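Long-range contacts in bifunctional enzyme CysN/CysC (Mycobacterium tuberculosis, PDB 4RFV), which catalyses the ATP-dependent 3'-phosphorylation of adenylyl sulfate through its APS kinase domain, and in the full-length enzyme also carries sulfate adenylyltransferase activity for sulfate activation: residues G36-A41 / L100-S105; M42-K47 / E182-V187; P106-R111 / P163-K168. The protein carries 1 engineered substitution. All coordinates share one frame; numbering follows the deposited sequence.

Contact 1 of 3, residues G36-A41 / L100-S105; sequences GKSSVA and LVPAIS. With PO4 (phosphate ion), chain C.
Lys-37, Ser-38 and Ala-41 pack on Leu-100 and Pro-102 in a buried helix-on-strand contact of the P-loop kinase fold: the start of helix 37-50 lies over the end of strand 98-102, the two running nearly antiparallel. Gly-36, Lys-37 and Ser-38 belong to a sequence consistent with a Walker A motif, and they hold a phosphate ion, probably from the crystallisation liquor, where nucleotide phosphate would be expected. Three backbone amides point into it: Gly-36 N to O1, Lys-37 N to O3 and Ser-38 N to O4, the last at 2.9 Å and nearly straight (168°). Gly-34 N and Ser-35 OG add to the grip. At the helix start, Pro-102 CB meets Lys-37 CB (3.9 Å). Ala-41 CB rests opposite Leu-100 CB at 4.3 Å, and Leu-100 CD1 reaches the backbone O of Ala-41. The Lys-37 chain then passes along the strand exit, with CE 3.7 Å from Ala-103 C. Bends at chi3 (-57°) and chi4 (-69°) turn its end back to the anion, where NZ bonds phosphate O3 at 2.9 Å while also donating to Gly-31 O.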
loop_
_atom_site.group_PDB
_atom_site.type_symbol
_atom_site.label_atom_id
_atom_site.label_comp_id
_atom_site.label_asym_id
_atom_site.label_seq_id
_atom_site.Cartn_x
_atom_site.Cartn_y
_atom_site.Cartn_z
ATOM N N GLY A 36 -6.130 23.738 3.936
ATOM C CA GLY A 36 -4.878 23.389 4.621
ATOM C C GLY A 36 -4.699 21.905 4.875
ATOM O O GLY A 36 -3.820 21.517 5.637
ATOM N N LYS A 37 -5.479 21.047 4.206
ATOM C CA LYS A 37 -5.366 19.599 4.459
ATOM C C LYS A 37 -3.944 19.103 4.188
ATOM O O LYS A 37 -3.371 18.403 5.020
ATOM C CB LYS A 37 -6.297 18.785 3.573
ATOM C CG LYS A 37 -7.778 19.086 3.760
ATOM C CD LYS A 37 -8.672 18.204 2.912
ATOM C CE LYS A 37 -8.382 18.276 1.420
ATOM N NZ LYS A 37 -8.748 19.580 0.805
ATOM N N SER A 38 -3.396 19.416 3.012
ATOM C CA SER A 38 -2.065 18.903 2.670
ATOM C C SER A 38 -0.986 19.534 3.538
ATOM O O SER A 38 -0.064 18.845 3.967
ATOM C CB SER A 38 -1.728 19.185 1.210
ATOM O OG SER A 38 -2.603 18.443 0.397
ATOM N N SER A 39 -1.108 20.829 3.792
ATOM C CA SER A 39 -0.138 21.514 4.658
ATOM C C SER A 39 -0.102 20.909 6.068
ATOM O O SER A 39 0.982 20.651 6.600
ATOM C CB SER A 39 -0.482 23.001 4.745
ATOM O OG SER A 39 -0.115 23.611 3.532
ATOM N N VAL A 40 -1.281 20.743 6.654
ATOM C CA VAL A 40 -1.374 20.167 7.980
ATOM C C VAL A 40 -0.849 18.723 7.926
ATOM O O VAL A 40 -0.038 18.334 8.772
ATOM C CB VAL A 40 -2.800 20.210 8.580
ATOM C CG1 VAL A 40 -2.845 19.471 9.908
ATOM C CG2 VAL A 40 -3.301 21.605 8.819
ATOM N N ALA A 41 -1.258 17.929 6.929
ATOM C CA ALA A 41 -0.823 16.519 6.862
ATOM C C ALA A 41 0.687 16.406 6.774
ATOM O O ALA A 41 1.305 15.561 7.438
ATOM C CB ALA A 41 -1.484 15.787 5.704
ATOM N N LEU A 100 -1.622 9.411 6.739
ATOM C CA LEU A 100 -2.254 10.726 6.778
ATOM C C LEU A 100 -2.808 10.962 5.381
ATOM O O LEU A 100 -2.026 10.968 4.405
ATOM C CB LEU A 100 -1.183 11.772 7.104
ATOM C CG LEU A 100 -0.472 11.507 8.449
ATOM C CD1 LEU A 100 0.844 12.216 8.534
ATOM C CD2 LEU A 100 -1.343 11.952 9.597
ATOM N N VAL A 101 -4.137 11.102 5.268
ATOM C CA VAL A 101 -4.791 11.160 3.940
ATOM C C VAL A 101 -5.480 12.494 3.710
ATOM O O VAL A 101 -6.550 12.719 4.240
ATOM C CB VAL A 101 -5.854 10.057 3.787
ATOM C CG1 VAL A 101 -6.468 10.060 2.353
ATOM C CG2 VAL A 101 -5.267 8.720 4.164
ATOM N N PRO A 102 -4.872 13.385 2.932
ATOM C CA PRO A 102 -5.539 14.640 2.607
ATOM C C PRO A 102 -6.417 14.442 1.380
ATOM O O PRO A 102 -5.909 14.210 0.284
ATOM C CB PRO A 102 -4.391 15.585 2.332
ATOM C CG PRO A 102 -3.326 14.713 1.787
ATOM C CD PRO A 102 -3.486 13.354 2.420
ATOM N N ALA A 103 -7.719 14.432 1.552
ATOM C CA ALA A 103 -8.601 14.150 0.445
ATOM C C ALA A 103 -9.809 15.010 0.578
ATOM O O ALA A 103 -10.465 14.996 1.645
ATOM C CB ALA A 103 -9.017 12.690 0.449
ATOM N N ILE A 104 -10.199 15.693 -0.479
ATOM C CA ILE A 104 -11.356 16.576 -0.353
ATOM C C ILE A 104 -12.552 15.781 0.174
ATOM O O ILE A 104 -13.166 16.215 1.153
ATOM C CB ILE A 104 -11.758 17.300 -1.638
ATOM C CG1 ILE A 104 -10.637 18.207 -2.128
ATOM C CG2 ILE A 104 -12.997 18.159 -1.379
ATOM C CD1 ILE A 104 -10.733 18.468 -3.627
ATOM N N SER A 105 -12.832 14.629 -0.464
ATOM C CA SER A 105 -13.922 13.725 -0.030
ATOM C C SER A 105 -15.216 14.484 0.322
ATOM O O SER A 105 -15.690 14.489 1.450
ATOM C CB SER A 105 -13.479 12.787 1.088
ATOM O OG SER A 105 -12.896 13.434 2.172
HETATM P P PO4 C . -5.819 21.926 0.702
HETATM O O1 PO4 C . -5.174 23.306 1.060
HETATM O O2 PO4 C . -6.321 21.967 -0.670
HETATM O O3 PO4 C . -6.982 21.708 1.627
HETATM O O4 PO4 C . -4.847 20.818 0.877
#

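Contact 2 of 3, residues M42-K47 / E182-V187; sequences MLVERK and EQAQEV
The backbones of Val-44 and Ala-184 come within 5.2 Å at their CA atoms, where helix 37-50 and helix 180-192 cross. The axes of the two short segments pass 9.0 Å apart at a signed crossing angle of -62°. Both helices cover the same face of the central parallel sheet in this alpha/beta P-loop fold, so the contact joins the helix that follows the P-loop to the C-terminal helix. The small Ala-184 sits at the point of closest approach, its methyl touching Leu-43, Val-44 and Lys-47. Leu-43 offers its branch point, CG lying 3.8 Å from Ala-184 CB with CD2 almost as near. Val-44 reaches over with CG2, the methyl set beside its own backbone N, and this one methyl touches both Ala-184 CA and Val-187 CB (3.8 Å to the latter). The two valine side chains cross at about a right angle, and Val-187 CG1 touches both methyls of Val-44. Toward the sheet, Val-44 also meets Leu-100, while Val-187 lies on Leu-172. Lys-47 completes the contact with methylenes instead of charge. A bend at chi4 (-65°) turns its NZ off to a salt bridge with Asp-181, whereas the extended run through chi3 lays CD and CE along the alanine, CE 3.8 Å from Ala-184 CB.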
loop_
_atom_site.group_PDB
_atom_site.type_symbol
_atom_site.label_atom_id
_atom_site.label_comp_id
_atom_site.label_asym_id
_atom_site.label_seq_id
_atom_site.Cartn_x
_atom_site.Cartn_y
_atom_site.Cartn_z
ATOM N N MET A 42 1.312 17.290 5.989
ATOM C CA MET A 42 2.762 17.243 5.823
ATOM C C MET A 42 3.506 17.636 7.108
ATOM O O MET A 42 4.533 17.045 7.451
ATOM C CB MET A 42 3.179 18.143 4.666
ATOM C CG MET A 42 2.862 17.489 3.324
ATOM S SD MET A 42 3.228 18.541 1.907
ATOM C CE MET A 42 2.831 17.424 0.564
ATOM N N LEU A 43 2.994 18.629 7.812
ATOM C CA LEU A 43 3.631 19.030 9.077
ATOM C C LEU A 43 3.442 17.954 10.162
ATOM O O LEU A 43 4.357 17.642 10.908
ATOM C CB LEU A 43 3.106 20.390 9.515
ATOM C CG LEU A 43 3.764 20.978 10.767
ATOM C CD1 LEU A 43 5.268 21.054 10.573
ATOM C CD2 LEU A 43 3.193 22.353 11.045
ATOM N N VAL A 44 2.262 17.339 10.213
ATOM C CA VAL A 44 2.052 16.199 11.127
ATOM C C VAL A 44 3.031 15.090 10.765
ATOM O O VAL A 44 3.597 14.461 11.649
ATOM C CB VAL A 44 0.596 15.676 11.105
ATOM C CG1 VAL A 44 0.450 14.380 11.845
ATOM C CG2 VAL A 44 -0.375 16.687 11.682
ATOM N N GLU A 45 3.197 14.790 9.477
ATOM C CA GLU A 45 4.142 13.766 9.103
ATOM C C GLU A 45 5.537 14.067 9.686
ATOM O O GLU A 45 6.206 13.175 10.256
ATOM C CB GLU A 45 4.249 13.630 7.585
ATOM C CG GLU A 45 5.187 12.507 7.111
ATOM C CD GLU A 45 5.357 12.514 5.593
ATOM O OE1 GLU A 45 5.682 13.588 5.021
ATOM O OE2 GLU A 45 5.107 11.470 4.974
ATOM N N ARG A 46 5.972 15.312 9.493
ATOM C CA ARG A 46 7.315 15.706 9.915
ATOM C C ARG A 46 7.397 15.547 11.438
ATOM O O ARG A 46 8.347 14.921 11.950
ATOM C CB ARG A 46 7.672 17.121 9.426
ATOM C CG ARG A 46 7.943 17.166 7.911
ATOM C CD ARG A 46 8.822 18.332 7.459
ATOM N NE ARG A 46 8.296 19.657 7.826
ATOM C CZ ARG A 46 7.297 20.298 7.205
ATOM N NH1 ARG A 46 6.654 19.759 6.165
ATOM N NH2 ARG A 46 6.930 21.501 7.639
ATOM N N LYS A 47 6.365 15.979 12.134
ATOM C CA LYS A 47 6.404 15.926 13.604
ATOM C C LYS A 47 6.413 14.489 14.087
ATOM O O LYS A 47 7.179 14.127 15.006
ATOM C CB LYS A 47 5.263 16.720 14.228
ATOM C CG LYS A 47 5.408 18.226 14.134
ATOM C CD LYS A 47 4.134 18.874 14.669
ATOM C CE LYS A 47 4.119 20.383 14.605
ATOM N NZ LYS A 47 5.175 20.941 15.516
ATOM N N GLU A 182 0.089 24.920 15.245
ATOM C CA GLU A 182 -0.900 24.617 16.268
ATOM C C GLU A 182 -1.858 23.532 15.803
ATOM O O GLU A 182 -2.183 22.611 16.562
ATOM C CB GLU A 182 -1.711 25.862 16.634
ATOM C CG GLU A 182 -1.021 26.714 17.690
ATOM C CD GLU A 182 -1.399 28.190 17.601
ATOM O OE1 GLU A 182 -2.381 28.547 16.894
ATOM O OE2 GLU A 182 -0.691 28.995 18.240
ATOM N N GLN A 183 -2.319 23.648 14.569
ATOM C CA GLN A 183 -3.248 22.669 14.049
ATOM C C GLN A 183 -2.602 21.297 14.005
ATOM O O GLN A 183 -3.241 20.319 14.402
ATOM C CB GLN A 183 -3.783 23.071 12.673
ATOM C CG GLN A 183 -4.710 24.278 12.744
ATOM C CD GLN A 183 -5.344 24.594 11.420
ATOM O OE1 GLN A 183 -4.967 24.038 10.376
ATOM N NE2 GLN A 183 -6.343 25.452 11.447
ATOM N N ALA A 184 -1.345 21.214 13.549
ATOM C CA ALA A 184 -0.630 19.941 13.566
ATOM C C ALA A 184 -0.527 19.369 14.960
ATOM O O ALA A 184 -0.682 18.170 15.171
ATOM C CB ALA A 184 0.750 20.064 12.964
ATOM N N GLN A 185 -0.259 20.235 15.943
ATOM C CA GLN A 185 -0.148 19.738 17.299
ATOM C C GLN A 185 -1.511 19.225 17.770
ATOM O O GLN A 185 -1.571 18.273 18.514
ATOM C CB GLN A 185 0.401 20.803 18.253
ATOM C CG GLN A 185 0.749 20.264 19.653
ATOM C CD GLN A 185 1.694 19.068 19.625
ATOM O OE1 GLN A 185 2.755 19.099 18.985
ATOM N NE2 GLN A 185 1.310 18.004 20.305
ATOM N N GLU A 186 -2.607 19.827 17.334
ATOM C CA GLU A 186 -3.929 19.325 17.693
ATOM C C GLU A 186 -4.182 17.932 17.144
ATOM O O GLU A 186 -4.824 17.119 17.799
ATOM C CB GLU A 186 -5.045 20.227 17.224
ATOM C CG GLU A 186 -5.141 21.597 17.874
ATOM C CD GLU A 186 -6.338 22.340 17.316
ATOM O OE1 GLU A 186 -7.486 21.985 17.649
ATOM O OE2 GLU A 186 -6.143 23.252 16.507
ATOM N N VAL A 187 -3.678 17.647 15.941
ATOM C CA VAL A 187 -3.807 16.269 15.398
ATOM C C VAL A 187 -2.955 15.314 16.215
ATOM O O VAL A 187 -3.392 14.206 16.532
ATOM C CB VAL A 187 -3.370 16.198 13.918
ATOM C CG1 VAL A 187 -3.386 14.772 13.399
ATOM C CG2 VAL A 187 -4.263 17.101 13.083
#

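Contact 3 of 3, residues P106-R111 / P163-K168; sequences PLAEHR and PYQRPK
Pro-106 opens the contact by resting on Tyr-164, with Pro-106 CA 3.6 Å from Tyr-164 CD1. Its carbonyl oxygen receives the backbone N-H of Gln-165 at 2.7 Å, a nearly straight bond (167°) that ties the turn before helix 108-121 to the loop preceding strand 172-174 of the P-loop kinase fold. Leu-107, at the N-cap position, sends CD2 against the side-chain amide of Gln-165, with CD at 3.7 Å. Ala-108, in the first turn, donates its N-H to Gln-165 OE1 at 2.8 Å, in the amide plane and on a lone pair. The same oxygen receives a water that in turn accepts from Glu-109 N, so OE1 serves two helix-start amides, one directly and one through water. Gln-165 can do this because its chain runs extended beyond CG toward the helix start. Arg-111, one turn on, ends the sequence: bends at chi2 (108°) and chi3 fold it back so that NH1 and NH2 both hold the Gln-165 carbonyl oxygen, at 2.9 and 2.8 Å. That oxygen lies near the guanidinium plane, though NH2 approaches from above the carbonyl plane. One guanidinium face lies over Leu-107 O and Ala-108 CA; Pro-167 lies over the rim of the opposite face, its CD 3.8 Å from NH2. The Tyr-164 and Arg-111 side chains cross at about a right angle, with ring and guanidinium planes 33° apart. Tyr-164 also touches the putative Walker A loop, and its hydroxyl is hydrogen-bonded to Thr-30. Around this surface contact, His-110 faces helix 75-94, Arg-111 and Pro-167 lie against strands 25-30 and 125-130, and Arg-166 reaches Asp-131, just past strand 125-130, in a salt bridge.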
loop_
_atom_site.group_PDB
_atom_site.type_symbol
_atom_site.label_atom_id
_atom_site.label_comp_id
_atom_site.label_asym_id
_atom_site.label_seq_id
_atom_site.Cartn_x
_atom_site.Cartn_y
_atom_site.Cartn_z
ATOM N N PRO A 106 -15.796 15.120 -0.678
ATOM C CA PRO A 106 -16.898 16.026 -0.402
ATOM C C PRO A 106 -18.229 15.387 0.044
ATOM O O PRO A 106 -19.069 16.084 0.608
ATOM C CB PRO A 106 -17.090 16.747 -1.738
ATOM C CG PRO A 106 -16.600 15.825 -2.759
ATOM C CD PRO A 106 -15.468 15.053 -2.122
ATOM N N LEU A 107 -18.442 14.116 -0.225
ATOM C CA LEU A 107 -19.688 13.459 0.129
ATOM C C LEU A 107 -19.521 12.669 1.382
ATOM O O LEU A 107 -18.499 11.984 1.578
ATOM C CB LEU A 107 -20.161 12.545 -0.983
ATOM C CG LEU A 107 -20.515 13.264 -2.305
ATOM C CD1 LEU A 107 -20.973 12.207 -3.273
ATOM C CD2 LEU A 107 -21.569 14.360 -2.139
ATOM N N ALA A 108 -20.504 12.750 2.259
ATOM C CA ALA A 108 -20.462 11.909 3.457
ATOM C C ALA A 108 -20.247 10.434 3.156
ATOM O O ALA A 108 -19.526 9.751 3.892
ATOM C CB ALA A 108 -21.737 12.099 4.270
ATOM N N GLU A 109 -20.845 9.948 2.094
ATOM C CA GLU A 109 -20.704 8.575 1.711
ATOM C C GLU A 109 -19.243 8.239 1.391
ATOM O O GLU A 109 -18.818 7.101 1.624
ATOM C CB GLU A 109 -21.594 8.236 0.544
ATOM C CG GLU A 109 -21.347 6.870 -0.091
ATOM C CD GLU A 109 -21.334 5.691 0.873
ATOM O OE1 GLU A 109 -21.754 5.822 2.062
ATOM O OE2 GLU A 109 -20.871 4.604 0.438
ATOM N N HIS A 110 -18.475 9.209 0.901
ATOM C CA HIS A 110 -17.032 8.943 0.660
ATOM C C HIS A 110 -16.333 8.587 1.962
ATOM O O HIS A 110 -15.495 7.669 2.028
ATOM C CB HIS A 110 -16.322 10.165 0.083
ATOM C CG HIS A 110 -16.755 10.551 -1.305
ATOM N ND1 HIS A 110 -16.712 11.853 -1.740
ATOM C CD2 HIS A 110 -17.196 9.821 -2.358
ATOM C CE1 HIS A 110 -17.099 11.922 -2.993
ATOM N NE2 HIS A 110 -17.389 10.699 -3.402
ATOM N N ARG A 111 -16.625 9.363 2.987
ATOM C CA ARG A 111 -15.985 9.219 4.265
ATOM C C ARG A 111 -16.547 8.003 4.972
ATOM O O ARG A 111 -15.799 7.304 5.643
ATOM C CB ARG A 111 -16.220 10.433 5.124
ATOM C CG ARG A 111 -15.308 11.621 4.826
ATOM C CD ARG A 111 -15.995 12.763 4.146
ATOM N NE ARG A 111 -17.157 13.256 4.899
ATOM C CZ ARG A 111 -17.933 14.283 4.542
ATOM N NH1 ARG A 111 -17.642 15.022 3.479
ATOM N NH2 ARG A 111 -18.987 14.606 5.290
ATOM N N PRO A 163 -20.645 21.132 -3.752
ATOM C CA PRO A 163 -21.518 20.169 -3.116
ATOM C C PRO A 163 -20.879 19.556 -1.853
ATOM O O PRO A 163 -21.056 18.370 -1.611
ATOM C CB PRO A 163 -21.650 19.106 -4.202
ATOM C CG PRO A 163 -20.269 19.041 -4.766
ATOM C CD PRO A 163 -19.785 20.478 -4.760
ATOM N N TYR A 164 -20.141 20.339 -1.078
ATOM C CA TYR A 164 -19.378 19.788 0.063
ATOM C C TYR A 164 -20.354 19.497 1.201
ATOM O O TYR A 164 -21.053 20.399 1.674
ATOM C CB TYR A 164 -18.242 20.733 0.539
ATOM C CG TYR A 164 -17.424 20.073 1.616
ATOM C CD1 TYR A 164 -16.435 19.154 1.278
ATOM C CD2 TYR A 164 -17.685 20.290 2.963
ATOM C CE1 TYR A 164 -15.725 18.489 2.246
ATOM C CE2 TYR A 164 -16.980 19.615 3.946
ATOM C CZ TYR A 164 -16.002 18.707 3.573
ATOM O OH TYR A 164 -15.323 18.042 4.547
ATOM N N GLN A 165 -20.399 18.246 1.658
ATOM C CA GLN A 165 -21.298 17.873 2.759
ATOM C C GLN A 165 -20.488 17.905 4.021
ATOM O O GLN A 165 -19.565 17.101 4.200
ATOM C CB GLN A 165 -21.936 16.498 2.542
ATOM C CG GLN A 165 -22.777 16.408 1.276
ATOM C CD GLN A 165 -23.381 15.045 0.977
ATOM O OE1 GLN A 165 -22.886 13.988 1.392
ATOM N NE2 GLN A 165 -24.499 15.067 0.244
ATOM N N ARG A 166 -20.826 18.818 4.927
ATOM C CA ARG A 166 -20.009 19.038 6.111
ATOM C C ARG A 166 -20.150 17.866 7.083
ATOM O O ARG A 166 -21.259 17.432 7.347
ATOM C CB ARG A 166 -20.419 20.335 6.808
ATOM C CG ARG A 166 -20.249 21.594 5.949
ATOM C CD ARG A 166 -20.913 22.798 6.645
ATOM N NE ARG A 166 -20.392 23.050 7.994
ATOM C CZ ARG A 166 -19.263 23.720 8.266
ATOM N NH1 ARG A 166 -18.529 24.252 7.296
ATOM N NH2 ARG A 166 -18.875 23.877 9.511
ATOM N N PRO A 167 -19.029 17.366 7.616
ATOM C CA PRO A 167 -19.076 16.265 8.592
ATOM C C PRO A 167 -19.704 16.658 9.913
ATOM O O PRO A 167 -19.336 17.660 10.511
ATOM C CB PRO A 167 -17.614 15.885 8.796
ATOM C CG PRO A 167 -16.799 16.891 8.129
ATOM C CD PRO A 167 -17.660 17.613 7.138
ATOM N N LYS A 168 -20.665 15.864 10.361
ATOM C CA LYS A 168 -21.427 16.197 11.558
ATOM C C LYS A 168 -20.617 15.829 12.816
ATOM O O LYS A 168 -20.676 16.529 13.830
ATOM C CB LYS A 168 -22.730 15.424 11.531
ATOM C CG LYS A 168 -23.676 15.726 12.686
ATOM C CD LYS A 168 -24.214 17.147 12.613
ATOM C CE LYS A 168 -24.935 17.504 13.907
ATOM N NZ LYS A 168 -25.994 16.485 14.206
HETATM O O HOH W 1 -23.140 11.301 0.746
#

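Contacts 1 and 2 share helix 37-50, their centres 11 Å apart, and Leu-100 joins them: its CD2 lies 3.8 Å from Val-44 CG1. One helix thus meets strand 98-102 near the phosphate and the C-terminal helix farther along. Contact 3 has its centre 15 Å from that of contact 1, and its first segment continues the chain past strand 98-102 into helix 108-121; Ser-105 O lies 2.9 Å from Arg-111 NH1 in a probable hydrogen bond, and Ile-104 O lies 3.6 Å from Tyr-164 CE1. Contacts 2 and 3 stay apart, about 13 Å between nearest atoms. Contact 1 therefore sits between them and alone holds the phosphate, consistent with the nucleotide site.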